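Local coordinates for glycerol dehydrogenase (Schizosaccharomyces pombe, PDB 1TA9), which catalyses the NAD(+)-dependent oxidation of glycerol to dihydroxyacetone, a step in the assimilation of glycerol, at residues Trp350-Phe355 / Asp418-Lys423; Leu342-Leu347 / His399-Lys404; Gln100-Ile105 / Ile150-Gly155. All coordinates share one frame; numbering follows the deposited sequence.

Contact 1. Residues Trp350-Phe355 / Asp418-Lys423; sequences WPLEDF and DSYSQK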
# COMPACT_ATOMS: atom_id res chain seq x y z
N TRP B 350 -2.60 -25.47 -2.62
CA TRP B 350 -2.78 -24.09 -2.17
C TRP B 350 -2.54 -24.08 -0.66
O TRP B 350 -2.84 -25.05 0.02
CB TRP B 350 -4.21 -23.61 -2.39
CG TRP B 350 -4.63 -23.35 -3.79
CD1 TRP B 350 -4.01 -23.76 -4.93
CD2 TRP B 350 -5.82 -22.68 -4.20
NE1 TRP B 350 -4.75 -23.39 -6.03
CE2 TRP B 350 -5.87 -22.72 -5.61
CE3 TRP B 350 -6.86 -22.04 -3.51
CZ2 TRP B 350 -6.91 -22.15 -6.35
CZ3 TRP B 350 -7.91 -21.47 -4.25
CH2 TRP B 350 -7.92 -21.54 -5.65
N PRO B 351 -2.00 -22.98 -0.13
CA PRO B 351 -1.78 -22.92 1.32
C PRO B 351 -3.17 -23.04 1.96
O PRO B 351 -4.17 -22.68 1.34
CB PRO B 351 -1.17 -21.54 1.52
CG PRO B 351 -0.38 -21.34 0.26
CD PRO B 351 -1.35 -21.84 -0.80
N LEU B 352 -3.24 -23.54 3.19
CA LEU B 352 -4.53 -23.71 3.84
C LEU B 352 -5.40 -22.44 3.88
O LEU B 352 -6.61 -22.51 3.67
CB LEU B 352 -4.34 -24.25 5.26
CG LEU B 352 -5.63 -24.66 6.00
CD1 LEU B 352 -6.37 -25.73 5.20
CD2 LEU B 352 -5.27 -25.17 7.38
N GLU B 353 -4.79 -21.28 4.14
CA GLU B 353 -5.57 -20.04 4.19
C GLU B 353 -6.36 -19.82 2.90
O GLU B 353 -7.51 -19.39 2.93
CB GLU B 353 -4.66 -18.84 4.45
CG GLU B 353 -4.18 -18.73 5.89
CD GLU B 353 -5.32 -18.50 6.88
OE1 GLU B 353 -5.99 -17.45 6.79
OE2 GLU B 353 -5.54 -19.38 7.75
N ASP B 354 -5.73 -20.10 1.76
CA ASP B 354 -6.40 -19.93 0.47
C ASP B 354 -7.51 -20.95 0.27
O ASP B 354 -8.53 -20.66 -0.36
CB ASP B 354 -5.38 -20.02 -0.66
CG ASP B 354 -4.41 -18.86 -0.63
OD1 ASP B 354 -3.20 -19.10 -0.44
OD2 ASP B 354 -4.86 -17.71 -0.79
N PHE B 355 -7.32 -22.15 0.81
CA PHE B 355 -8.35 -23.17 0.71
C PHE B 355 -9.54 -22.66 1.53
O PHE B 355 -10.68 -22.71 1.07
CB PHE B 355 -7.85 -24.51 1.28
CG PHE B 355 -8.95 -25.53 1.51
CD1 PHE B 355 -9.75 -25.47 2.65
CD2 PHE B 355 -9.17 -26.55 0.59
CE1 PHE B 355 -10.76 -26.41 2.87
CE2 PHE B 355 -10.18 -27.49 0.79
CZ PHE B 355 -10.98 -27.42 1.93
N ASP B 418 -12.33 -32.93 3.35
CA ASP B 418 -13.24 -33.14 4.47
C ASP B 418 -12.66 -32.67 5.80
O ASP B 418 -13.33 -31.97 6.56
CB ASP B 418 -13.61 -34.62 4.56
CG ASP B 418 -14.65 -34.89 5.62
OD1 ASP B 418 -15.78 -34.35 5.52
OD2 ASP B 418 -14.34 -35.65 6.57
N SER B 419 -11.42 -33.04 6.08
CA SER B 419 -10.78 -32.62 7.33
C SER B 419 -10.53 -31.11 7.38
O SER B 419 -10.72 -30.48 8.42
CB SER B 419 -9.46 -33.36 7.53
OG SER B 419 -9.67 -34.75 7.72
N TYR B 420 -10.10 -30.54 6.26
CA TYR B 420 -9.84 -29.10 6.19
C TYR B 420 -11.13 -28.32 6.46
O TYR B 420 -11.14 -27.37 7.24
CB TYR B 420 -9.31 -28.70 4.80
CG TYR B 420 -7.91 -29.17 4.43
CD1 TYR B 420 -7.18 -30.04 5.25
CD2 TYR B 420 -7.33 -28.77 3.23
CE1 TYR B 420 -5.90 -30.50 4.86
CE2 TYR B 420 -6.06 -29.21 2.84
CZ TYR B 420 -5.35 -30.08 3.66
OH TYR B 420 -4.11 -30.51 3.25
N SER B 421 -12.20 -28.72 5.78
CA SER B 421 -13.50 -28.05 5.94
C SER B 421 -14.01 -28.20 7.37
O SER B 421 -14.52 -27.24 7.95
CB SER B 421 -14.52 -28.63 4.96
OG SER B 421 -14.19 -28.31 3.62
N GLN B 422 -13.87 -29.39 7.95
CA GLN B 422 -14.32 -29.59 9.32
C GLN B 422 -13.54 -28.70 10.29
O GLN B 422 -14.10 -28.20 11.26
CB GLN B 422 -14.16 -31.05 9.74
CG GLN B 422 -15.13 -31.99 9.06
CD GLN B 422 -15.13 -33.35 9.71
OE1 GLN B 422 -15.37 -33.47 10.92
NE2 GLN B 422 -14.88 -34.38 8.92
N LYS B 423 -12.25 -28.50 10.02
CA LYS B 423 -11.44 -27.65 10.89
C LYS B 423 -11.91 -26.20 10.76
O LYS B 423 -12.04 -25.50 11.77
CB LYS B 423 -9.96 -27.75 10.53
CG LYS B 423 -9.03 -26.97 11.47
CD LYS B 423 -9.06 -27.53 12.89
CE LYS B 423 -8.02 -26.85 13.77
NZ LYS B 423 -7.94 -27.46 15.13

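Contact 2. Residues Leu342-Leu347 / His399-Lys404; sequences LVQVVL and HNMSKK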
# COMPACT_ATOMS: atom_id res chain seq x y z
N LEU B 342 -12.70 -28.04 -4.50
CA LEU B 342 -11.89 -27.99 -3.29
C LEU B 342 -10.84 -29.09 -3.36
O LEU B 342 -9.72 -28.91 -2.89
CB LEU B 342 -12.76 -28.17 -2.04
CG LEU B 342 -13.70 -27.01 -1.68
CD1 LEU B 342 -14.41 -27.33 -0.36
CD2 LEU B 342 -12.91 -25.72 -1.55
N VAL B 343 -11.21 -30.22 -3.94
CA VAL B 343 -10.26 -31.32 -4.07
C VAL B 343 -9.13 -30.87 -5.00
O VAL B 343 -7.96 -31.16 -4.75
CB VAL B 343 -10.92 -32.60 -4.64
CG1 VAL B 343 -9.87 -33.70 -4.78
CG2 VAL B 343 -12.05 -33.07 -3.71
N GLN B 344 -9.48 -30.16 -6.08
CA GLN B 344 -8.43 -29.70 -6.99
C GLN B 344 -7.51 -28.73 -6.26
O GLN B 344 -6.31 -28.68 -6.53
CB GLN B 344 -9.01 -29.00 -8.24
CG GLN B 344 -7.89 -28.50 -9.17
CD GLN B 344 -8.35 -28.14 -10.57
OE1 GLN B 344 -9.29 -28.72 -11.10
NE2 GLN B 344 -7.65 -27.18 -11.18
N VAL B 345 -8.07 -27.96 -5.34
CA VAL B 345 -7.29 -27.00 -4.57
C VAL B 345 -6.26 -27.73 -3.72
O VAL B 345 -5.15 -27.24 -3.50
CB VAL B 345 -8.21 -26.14 -3.66
CG1 VAL B 345 -7.41 -25.43 -2.60
CG2 VAL B 345 -8.95 -25.11 -4.52
N VAL B 346 -6.64 -28.91 -3.23
CA VAL B 346 -5.72 -29.71 -2.43
C VAL B 346 -4.64 -30.27 -3.36
O VAL B 346 -3.45 -30.26 -3.01
CB VAL B 346 -6.47 -30.87 -1.73
CG1 VAL B 346 -5.49 -31.78 -1.00
CG2 VAL B 346 -7.48 -30.30 -0.74
N LEU B 347 -5.04 -30.73 -4.54
CA LEU B 347 -4.09 -31.28 -5.50
C LEU B 347 -3.15 -30.19 -6.02
O LEU B 347 -1.99 -30.47 -6.36
CB LEU B 347 -4.83 -31.94 -6.67
CG LEU B 347 -5.66 -33.18 -6.31
CD1 LEU B 347 -6.39 -33.70 -7.54
CD2 LEU B 347 -4.73 -34.26 -5.76
N HIS B 399 -6.07 -34.83 -16.93
CA HIS B 399 -4.80 -34.97 -17.63
C HIS B 399 -4.32 -33.68 -18.29
O HIS B 399 -3.22 -33.63 -18.83
CB HIS B 399 -4.90 -36.11 -18.64
CG HIS B 399 -5.24 -37.42 -18.01
ND1 HIS B 399 -4.40 -38.05 -17.11
CD2 HIS B 399 -6.34 -38.20 -18.11
CE1 HIS B 399 -4.98 -39.15 -16.68
NE2 HIS B 399 -6.16 -39.27 -17.26
N ASN B 400 -5.15 -32.64 -18.26
CA ASN B 400 -4.76 -31.35 -18.84
C ASN B 400 -3.79 -30.65 -17.90
O ASN B 400 -3.06 -29.75 -18.30
CB ASN B 400 -5.98 -30.44 -19.08
CG ASN B 400 -6.84 -30.90 -20.24
OD1 ASN B 400 -6.33 -31.36 -21.25
ND2 ASN B 400 -8.15 -30.76 -20.09
N MET B 401 -3.79 -31.07 -16.63
CA MET B 401 -2.90 -30.48 -15.63
C MET B 401 -1.47 -30.99 -15.82
O MET B 401 -1.25 -32.16 -16.11
CB MET B 401 -3.38 -30.82 -14.22
CG MET B 401 -4.72 -30.19 -13.86
SD MET B 401 -5.34 -30.66 -12.24
CE MET B 401 -4.30 -29.68 -11.15
N SER B 402 -0.50 -30.09 -15.66
CA SER B 402 0.90 -30.49 -15.81
C SER B 402 1.31 -31.42 -14.67
O SER B 402 2.14 -32.31 -14.86
CB SER B 402 1.81 -29.25 -15.86
OG SER B 402 1.70 -28.48 -14.67
N LYS B 403 0.71 -31.24 -13.49
CA LYS B 403 1.01 -32.10 -12.35
C LYS B 403 0.23 -33.40 -12.55
O LYS B 403 -0.95 -33.37 -12.89
CB LYS B 403 0.58 -31.42 -11.03
CG LYS B 403 1.06 -32.17 -9.78
CD LYS B 403 0.63 -31.48 -8.48
CE LYS B 403 1.29 -30.11 -8.31
NZ LYS B 403 0.89 -29.46 -7.02
N LYS B 404 0.88 -34.53 -12.34
CA LYS B 404 0.24 -35.83 -12.53
C LYS B 404 -0.08 -36.53 -11.22
O LYS B 404 0.62 -36.34 -10.22
CB LYS B 404 1.13 -36.72 -13.40
CG LYS B 404 1.51 -36.07 -14.74
CD LYS B 404 0.27 -35.67 -15.53
CE LYS B 404 0.62 -34.96 -16.83
NZ LYS B 404 -0.61 -34.54 -17.56

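Contact 3. Residues Gln100-Ile105 / Ile150-Gly155; sequences QNVWNI and IGVGGG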
# COMPACT_ATOMS: atom_id res chain seq x y z
N GLN B 100 -42.98 -32.59 -19.90
CA GLN B 100 -44.29 -32.08 -19.51
C GLN B 100 -44.24 -30.96 -18.48
O GLN B 100 -45.00 -30.00 -18.55
CB GLN B 100 -45.17 -33.22 -19.01
CG GLN B 100 -46.65 -32.88 -19.01
CD GLN B 100 -47.11 -32.28 -20.32
OE1 GLN B 100 -47.10 -31.06 -20.50
NE2 GLN B 100 -47.49 -33.13 -21.27
N ASN B 101 -43.34 -31.10 -17.51
CA ASN B 101 -43.19 -30.10 -16.46
C ASN B 101 -42.90 -28.72 -17.04
O ASN B 101 -43.53 -27.73 -16.67
CB ASN B 101 -42.06 -30.52 -15.51
CG ASN B 101 -41.98 -29.63 -14.28
OD1 ASN B 101 -41.03 -29.73 -13.50
ND2 ASN B 101 -42.96 -28.76 -14.11
N VAL B 102 -41.94 -28.65 -17.96
CA VAL B 102 -41.58 -27.38 -18.57
C VAL B 102 -42.69 -26.83 -19.46
O VAL B 102 -42.85 -25.61 -19.57
CB VAL B 102 -40.27 -27.51 -19.39
CG1 VAL B 102 -39.95 -26.19 -20.07
CG2 VAL B 102 -39.13 -27.90 -18.46
N TRP B 103 -43.46 -27.71 -20.08
CA TRP B 103 -44.57 -27.26 -20.92
C TRP B 103 -45.58 -26.53 -20.04
O TRP B 103 -46.12 -25.49 -20.41
CB TRP B 103 -45.25 -28.44 -21.62
CG TRP B 103 -44.62 -28.81 -22.93
CD1 TRP B 103 -43.91 -29.94 -23.21
CD2 TRP B 103 -44.63 -28.03 -24.13
NE1 TRP B 103 -43.47 -29.91 -24.51
CE2 TRP B 103 -43.89 -28.75 -25.10
CE3 TRP B 103 -45.18 -26.79 -24.48
CZ2 TRP B 103 -43.69 -28.27 -26.40
CZ3 TRP B 103 -44.98 -26.31 -25.78
CH2 TRP B 103 -44.24 -27.05 -26.72
N ASN B 104 -45.82 -27.09 -18.85
CA ASN B 104 -46.76 -26.50 -17.92
C ASN B 104 -46.25 -25.16 -17.40
O ASN B 104 -47.01 -24.20 -17.26
CB ASN B 104 -46.98 -27.44 -16.73
CG ASN B 104 -47.49 -28.81 -17.15
OD1 ASN B 104 -47.54 -29.74 -16.34
ND2 ASN B 104 -47.89 -28.94 -18.41
N ILE B 105 -44.95 -25.10 -17.12
CA ILE B 105 -44.32 -23.91 -16.57
C ILE B 105 -44.08 -22.73 -17.51
O ILE B 105 -44.38 -21.59 -17.15
CB ILE B 105 -42.97 -24.27 -15.92
CG1 ILE B 105 -43.19 -25.29 -14.79
CG2 ILE B 105 -42.29 -23.02 -15.36
CD1 ILE B 105 -41.91 -25.77 -14.15
N ILE B 150 -35.76 -26.17 -30.97
CA ILE B 150 -35.74 -25.40 -29.73
C ILE B 150 -35.90 -26.30 -28.51
O ILE B 150 -36.96 -26.91 -28.31
CB ILE B 150 -36.87 -24.35 -29.71
CG1 ILE B 150 -36.83 -23.52 -30.99
CG2 ILE B 150 -36.72 -23.46 -28.49
CD1 ILE B 150 -37.96 -22.50 -31.09
N GLY B 151 -34.86 -26.37 -27.69
CA GLY B 151 -34.91 -27.17 -26.48
C GLY B 151 -35.16 -26.29 -25.27
O GLY B 151 -34.42 -25.34 -25.02
N VAL B 152 -36.22 -26.59 -24.52
CA VAL B 152 -36.56 -25.80 -23.34
C VAL B 152 -36.57 -26.65 -22.07
O VAL B 152 -37.36 -27.59 -21.96
CB VAL B 152 -37.97 -25.16 -23.51
CG1 VAL B 152 -38.21 -24.15 -22.39
CG2 VAL B 152 -38.08 -24.49 -24.87
N GLY B 153 -35.70 -26.32 -21.12
CA GLY B 153 -35.66 -27.08 -19.88
C GLY B 153 -34.28 -27.33 -19.30
O GLY B 153 -33.40 -26.47 -19.37
N GLY B 154 -34.09 -28.52 -18.74
CA GLY B 154 -32.81 -28.86 -18.14
C GLY B 154 -31.82 -29.54 -19.08
O GLY B 154 -32.07 -29.67 -20.28
N GLY B 155 -30.70 -29.97 -18.50
CA GLY B 155 -29.64 -30.62 -19.26
C GLY B 155 -30.05 -31.70 -20.24
O GLY B 155 -29.61 -31.70 -21.39

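Contact 1. Residues Trp350-Phe355 / Asp418-Lys423
F355 and Y420 form a T-shaped aromatic pair, in which the tyrosine brings its edge to the phenylalanine face. The ring planes stand at 88° with centroids 5.2 Å apart, and CD2 of Y420 lies over the centre of the F355 ring. F355 is turned to this position by a CG anti to its own backbone N (chi1 167°), which carries the ring out from helix 352-364.

A CH-pi contact adds to the pair. CD1 of L352 sits over one face of the Y420 ring, 4.1 Å from its centroid and displaced toward the rim, with the CD2 atom of Y420 closest. L276 of the second subunit packs on the same leucine.

Apolar contact is closest between CE1 of F355 and CB of Y420, at 3.3 Å, a tight fit at the root of the tyrosine side chain. Near the plane of the F355 ring, OG of S421 approaches its CZ at 3.7 Å; that hydroxyl is hydrogen-bonded to the carbonyl O of I369. An alanine in place of F355 is likely to open a gap beside Y420, leaving the tyrosine edge without its aromatic face.

With L342 and V345 of helix 333-347 also touching F355, the T-shaped pair forms part of the interface between helices 352-364 and 407-428 in the all-helical C-terminal domain of the iron-containing alcohol dehydrogenase family.

Contact 2. Residues Leu342-Leu347 / His399-Lys404
K403 reaches the last turn of helix 333-347 and donates a hydrogen bond from NZ to the backbone O of L347, at 3.1 Å. The C=O...N angle is 148° and the donor lies in the carbonyl plane. The extended first part of the lysine chain brings CD to 3.5 Å from the L347 O, and the bend at chi3 (-65°) turns CE and NZ so that NZ reaches it. Its ammonium group also has a salt bridge to E289 of the second subunit, so one charge serves both the helix end and the subunit interface.

Van der Waals contact accounts for the remainder. The CE methyl of M401 comes 4.2 Å from NE2 of Q344, where the M401 chain, bent at chi3 (75°), crosses the end of the extended glutamine at an angle. Q344 is committed at both amide atoms: NE2 donates to E348 and OE1 accepts from the backbone N of A314, which should fix the rotation of the amide. The loop shields part of L347, whose side chain stays at least 5.0 Å away, so its direct contact is through the backbone O.

Within the loop, K404 NZ donates to the M401 O at 2.9 Å, bridging the loop backbone three residues back.

Chemically, a cationic group set against a carbonyl at the C-terminal end of a helix would probably be stabilised by the helix dipole as well as by the carboxylate of E289 of the second subunit, whereas the side chain of M401 offers an apolar methyl to an amide whose N and O each have a partner.

Contact 3. Residues Gln100-Ile105 / Ile150-Gly155
V102, in the first turn of helix 100-115, packs against V152 and G153 at the C-terminal end of strand 148-153. The setting is the Rossmann-like NAD(+)-binding domain of the iron-containing alcohol dehydrogenases: a parallel sheet with strand 148-153 beside strand 93-98, whose end leads straight into helix 100-115.

Along the strand, backbone hydrogen bonds from I150 to V95 and L97, and from G151 to I173 and C175, set strand 148-153 between strands 93-98 and 172-176, while the I150 side chain rests on L114 of helix 100-115. V152 is the first residue to meet V102. Its CG1, placed anti to the backbone N (chi1 -170°), comes 3.5 Å from CG1 of V102, a close methyl-methyl contact. The same V102 methyl also lies 3.5 Å from the V152 carbonyl O, so a single branch spans side chain and backbone.

At G153 the chain turns, with phi 141° and psi -142°. A side chain there would jam against the carbonyl O of V152, so the backbone angles alone require glycine; CG2 of V102, only 3.3 Å from where a CB would lie, would make the fit tighter still. G154 then takes the N-cap position of helix 155-167, and G155 opens that helix. G155 is probably part of the NAD(+) site, as are T177 near G153 and D99, whose OD2 accepts a hydrogen bond from the V102 backbone N and so ties the start of the first helix to a probable cofactor residue. Such a glycine-rich turn is consistent with the close approach of a dinucleotide to the backbone.

On the strand side of V102, its second methyl, CG2, settles over the glycine backbone, 3.8 Å from G153 CA.

In the fold
Contacts 1 and 2 are neighbours in the helical domain, with centres 16 Å apart. Helix 333-347, which carries one side of contact 2, also packs against contact 1: F355 CD2 lies 3.8 Å from V345 CG1, and W350 N probably donates a hydrogen bond to V345 O, at 3.2 Å. Their segments alternate along the chain, and both touch the second subunit. Contact 3 lies across the chain's centre in the nucleotide-binding domain, its centre 40 Å from that of contact 1 and 36 Å from that of contact 2. Contact 2 approaches the metal site: the Q344 side chain is about 7 Å from that of H315, a zinc ligand, and about 10 Å from the bound potassium ion. Contact 3 includes G155 of the probable NAD(+) site.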